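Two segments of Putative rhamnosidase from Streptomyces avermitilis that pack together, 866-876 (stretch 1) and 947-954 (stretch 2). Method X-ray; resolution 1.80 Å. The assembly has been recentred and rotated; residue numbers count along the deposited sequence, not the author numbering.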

# COMPACT_ATOMS: atom_id res chain seq x y z
N HIS A 866 -33.91 -13.31 1.68
CA HIS A 866 -33.23 -14.47 2.24
C HIS A 866 -32.11 -14.13 3.23
O HIS A 866 -31.03 -14.73 3.15
CB HIS A 866 -32.67 -15.33 1.12
CG HIS A 866 -33.71 -15.76 0.13
ND1 HIS A 866 -34.71 -16.66 0.45
CD2 HIS A 866 -33.88 -15.45 -1.17
CE1 HIS A 866 -35.46 -16.87 -0.62
NE2 HIS A 866 -34.98 -16.15 -1.61
N THR A 867 -32.37 -13.19 4.14
CA THR A 867 -31.45 -12.85 5.22
C THR A 867 -31.08 -14.08 6.06
O THR A 867 -29.94 -14.22 6.47
CB THR A 867 -32.00 -11.71 6.11
OG1 THR A 867 -32.01 -10.52 5.33
CG2 THR A 867 -31.10 -11.47 7.35
N ASP A 868 -32.06 -14.96 6.30
CA ASP A 868 -31.81 -16.20 7.04
C ASP A 868 -30.71 -17.07 6.41
O ASP A 868 -29.87 -17.62 7.13
CB ASP A 868 -33.11 -17.00 7.24
CG ASP A 868 -33.76 -17.41 5.92
OD1 ASP A 868 -33.39 -16.88 4.85
OD2 ASP A 868 -34.65 -18.27 5.96
N VAL A 869 -30.72 -17.17 5.08
CA VAL A 869 -29.70 -17.84 4.28
C VAL A 869 -28.36 -17.09 4.35
O VAL A 869 -27.29 -17.71 4.36
CB VAL A 869 -30.13 -17.95 2.81
CG1 VAL A 869 -29.02 -18.48 1.92
CG2 VAL A 869 -31.36 -18.84 2.69
N ALA A 870 -28.43 -15.77 4.38
CA ALA A 870 -27.21 -14.97 4.49
C ALA A 870 -26.53 -15.29 5.81
O ALA A 870 -25.32 -15.50 5.84
CB ALA A 870 -27.52 -13.48 4.39
N TYR A 871 -27.32 -15.36 6.89
CA TYR A 871 -26.77 -15.69 8.19
C TYR A 871 -26.16 -17.09 8.20
O TYR A 871 -25.16 -17.31 8.86
CB TYR A 871 -27.82 -15.55 9.28
CG TYR A 871 -27.87 -14.17 9.92
CD1 TYR A 871 -26.88 -13.77 10.83
CD2 TYR A 871 -28.90 -13.27 9.61
CE1 TYR A 871 -26.92 -12.52 11.42
CE2 TYR A 871 -28.96 -12.01 10.20
CZ TYR A 871 -27.96 -11.65 11.10
OH TYR A 871 -28.00 -10.43 11.70
N ARG A 872 -26.77 -18.01 7.46
CA ARG A 872 -26.30 -19.39 7.42
C ARG A 872 -24.88 -19.43 6.86
O ARG A 872 -23.98 -20.04 7.44
CB ARG A 872 -27.25 -20.27 6.59
CG ARG A 872 -26.98 -21.77 6.69
CD ARG A 872 -27.50 -22.38 7.99
NE ARG A 872 -27.53 -23.85 7.91
CZ ARG A 872 -28.58 -24.56 7.48
NH1 ARG A 872 -29.69 -23.96 7.08
NH2 ARG A 872 -28.51 -25.88 7.44
N LEU A 873 -24.70 -18.75 5.73
CA LEU A 873 -23.39 -18.55 5.13
C LEU A 873 -22.43 -17.83 6.07
O LEU A 873 -21.26 -18.20 6.17
CB LEU A 873 -23.49 -17.80 3.81
CG LEU A 873 -24.26 -18.53 2.72
CD1 LEU A 873 -24.21 -17.71 1.47
CD2 LEU A 873 -23.66 -19.91 2.49
N LEU A 874 -22.93 -16.80 6.75
CA LEU A 874 -22.08 -15.98 7.61
C LEU A 874 -21.51 -16.78 8.78
O LEU A 874 -20.32 -16.65 9.10
CB LEU A 874 -22.82 -14.72 8.11
CG LEU A 874 -21.93 -13.75 8.89
CD1 LEU A 874 -21.02 -12.97 7.95
CD2 LEU A 874 -22.78 -12.79 9.73
N HIS A 875 -22.34 -17.61 9.40
CA HIS A 875 -21.96 -18.36 10.61
C HIS A 875 -21.33 -19.72 10.30
O HIS A 875 -20.88 -20.42 11.21
CB HIS A 875 -23.18 -18.59 11.51
CG HIS A 875 -23.65 -17.36 12.20
ND1 HIS A 875 -22.83 -16.59 13.00
CD2 HIS A 875 -24.87 -16.77 12.23
CE1 HIS A 875 -23.52 -15.57 13.48
NE2 HIS A 875 -24.76 -15.66 13.03
N GLN A 876 -21.30 -20.07 9.02
CA GLN A 876 -20.72 -21.32 8.54
C GLN A 876 -19.25 -21.45 8.98
O GLN A 876 -18.47 -20.50 8.85
CB GLN A 876 -20.83 -21.36 7.02
CG GLN A 876 -20.30 -22.60 6.32
CD GLN A 876 -20.98 -23.90 6.76
OE1 GLN A 876 -20.63 -24.49 7.78
NE2 GLN A 876 -21.95 -24.36 5.96
N PRO A 947 -31.42 -2.84 11.43
CA PRO A 947 -30.81 -4.06 11.96
C PRO A 947 -31.74 -5.24 11.67
O PRO A 947 -32.96 -5.13 11.88
CB PRO A 947 -30.73 -3.79 13.47
CG PRO A 947 -31.72 -2.71 13.74
CD PRO A 947 -31.71 -1.87 12.51
N ARG A 948 -31.18 -6.33 11.17
CA ARG A 948 -31.95 -7.53 10.93
C ARG A 948 -31.39 -8.68 11.76
O ARG A 948 -30.54 -9.42 11.26
CB ARG A 948 -31.91 -7.88 9.45
CG ARG A 948 -32.40 -6.79 8.51
CD ARG A 948 -31.82 -7.02 7.15
NE ARG A 948 -32.45 -6.26 6.07
CZ ARG A 948 -33.53 -6.67 5.40
NH1 ARG A 948 -34.12 -7.81 5.73
NH2 ARG A 948 -34.01 -5.94 4.41
N PRO A 949 -31.88 -8.85 13.00
CA PRO A 949 -31.46 -9.97 13.84
C PRO A 949 -31.69 -11.29 13.12
O PRO A 949 -32.55 -11.38 12.24
CB PRO A 949 -32.36 -9.86 15.07
CG PRO A 949 -32.84 -8.45 15.07
CD PRO A 949 -33.00 -8.12 13.63
N GLY A 950 -30.90 -12.31 13.48
CA GLY A 950 -30.84 -13.55 12.71
C GLY A 950 -29.63 -14.33 13.18
O GLY A 950 -28.87 -13.86 14.05
N GLY A 951 -29.44 -15.52 12.61
CA GLY A 951 -28.34 -16.40 13.03
C GLY A 951 -28.20 -16.44 14.54
O GLY A 951 -29.18 -16.60 15.25
N GLU A 952 -26.99 -16.22 15.03
CA GLU A 952 -26.71 -16.34 16.45
C GLU A 952 -26.60 -14.98 17.08
O GLU A 952 -26.20 -14.86 18.25
CB GLU A 952 -25.39 -17.10 16.69
CG GLU A 952 -25.07 -18.20 15.70
CD GLU A 952 -23.69 -18.84 15.92
OE1 GLU A 952 -23.03 -18.56 16.95
OE2 GLU A 952 -23.27 -19.62 15.05
N VAL A 953 -26.93 -13.93 16.32
CA VAL A 953 -26.75 -12.57 16.82
C VAL A 953 -27.99 -12.12 17.59
O VAL A 953 -29.06 -12.01 17.03
CB VAL A 953 -26.45 -11.54 15.70
CG1 VAL A 953 -25.96 -10.24 16.33
CG2 VAL A 953 -25.43 -12.08 14.70
N THR A 954 -27.84 -11.84 18.87
CA THR A 954 -28.97 -11.33 19.65
C THR A 954 -28.66 -9.95 20.21
O THR A 954 -29.44 -9.38 20.99
CB THR A 954 -29.34 -12.29 20.78
OG1 THR A 954 -28.22 -12.46 21.67
CG2 THR A 954 -29.78 -13.65 20.21

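How does a helix come to lie against a segment with no regular structure? Stretch 1 is mostly helical, starting after H866 at the N-cap position, and its backbone is held by the usual bonds four residues apart, such as Y871 N to T867 O at 2.9 Å and H875 N to Y871 O at 2.9 Å. That spacing matters for the contact: T867, Y871 and H875 follow one another at four-residue intervals, a little over one helical turn, so all three point their CA-to-CB bonds toward stretch 2. V869, A870 and L873, on other sides of the helix, are out of reach. Stretch 2 runs irregularly past this row and folds into a type II' turn from G950 to V953, closed by V953 N to G950 O at 3.0 Å. The two backbones come nearest at Y871 and G951, whose CA atoms are 5.1 Å apart.

What does T867 meet at the start of the helix? Its partner is R948, which also points toward the opposite stretch and reaches out with a long, largely extended side chain. T867 OG1 lies 3.5 Å from R948 NH1, bringing a hydroxyl close to a charged guanidinium. This hydroxyl is already hydrogen-bonded elsewhere in the structure, so it does not depend on the arginine for a polar partner.

Why is Y871 the centre of the contact? It is buried, has more area covered by the other stretch than any other residue here, and uses its ring in several ways. At the ring's edge, Y871 OH donates a hydrogen bond to the backbone carbonyl R948 O at 2.8 Å, satisfying the phenol without calling on a side chain. Over one face lies the glycine backbone: G950 CA sits 3.7 Å from the ring centroid and 20° off its normal, a CH-pi contact, while G951 N comes to 3.4 Å from Y871 CG. Such closeness leaves no space for side chains at the glycines. An ideal CB on G950 would stand 2.4 Å from Y871 CE2, and one on G951 would stand 2.7 Å from Y871 CD1, both clashes. V953 adds an apolar contact, with Y871 CE1 and V953 CG2 3.6 Å apart.

How does H875 complete the row one turn later? Its imidazole meets the turn itself. H875 NE2 lies 3.0 Å from the backbone E952 N, and H875 CD2 approaches G951 CA to 3.6 Å; an ideal CB on G951 would fall just 2.3 Å from that same CD2. The positive phi of G951, 43°, independently favours glycine. Although the CA-to-CB bond of E952 points sideways, its CG lies over a face of the imidazole, 3.6 Å from the H875 ring centroid and only 5° off the normal, a nearly perpendicular CH-pi approach. The aliphatic part of an acidic side chain thus covers the ring, while V953 CG2 reaches its edge, 4.0 Å from H875 NE2.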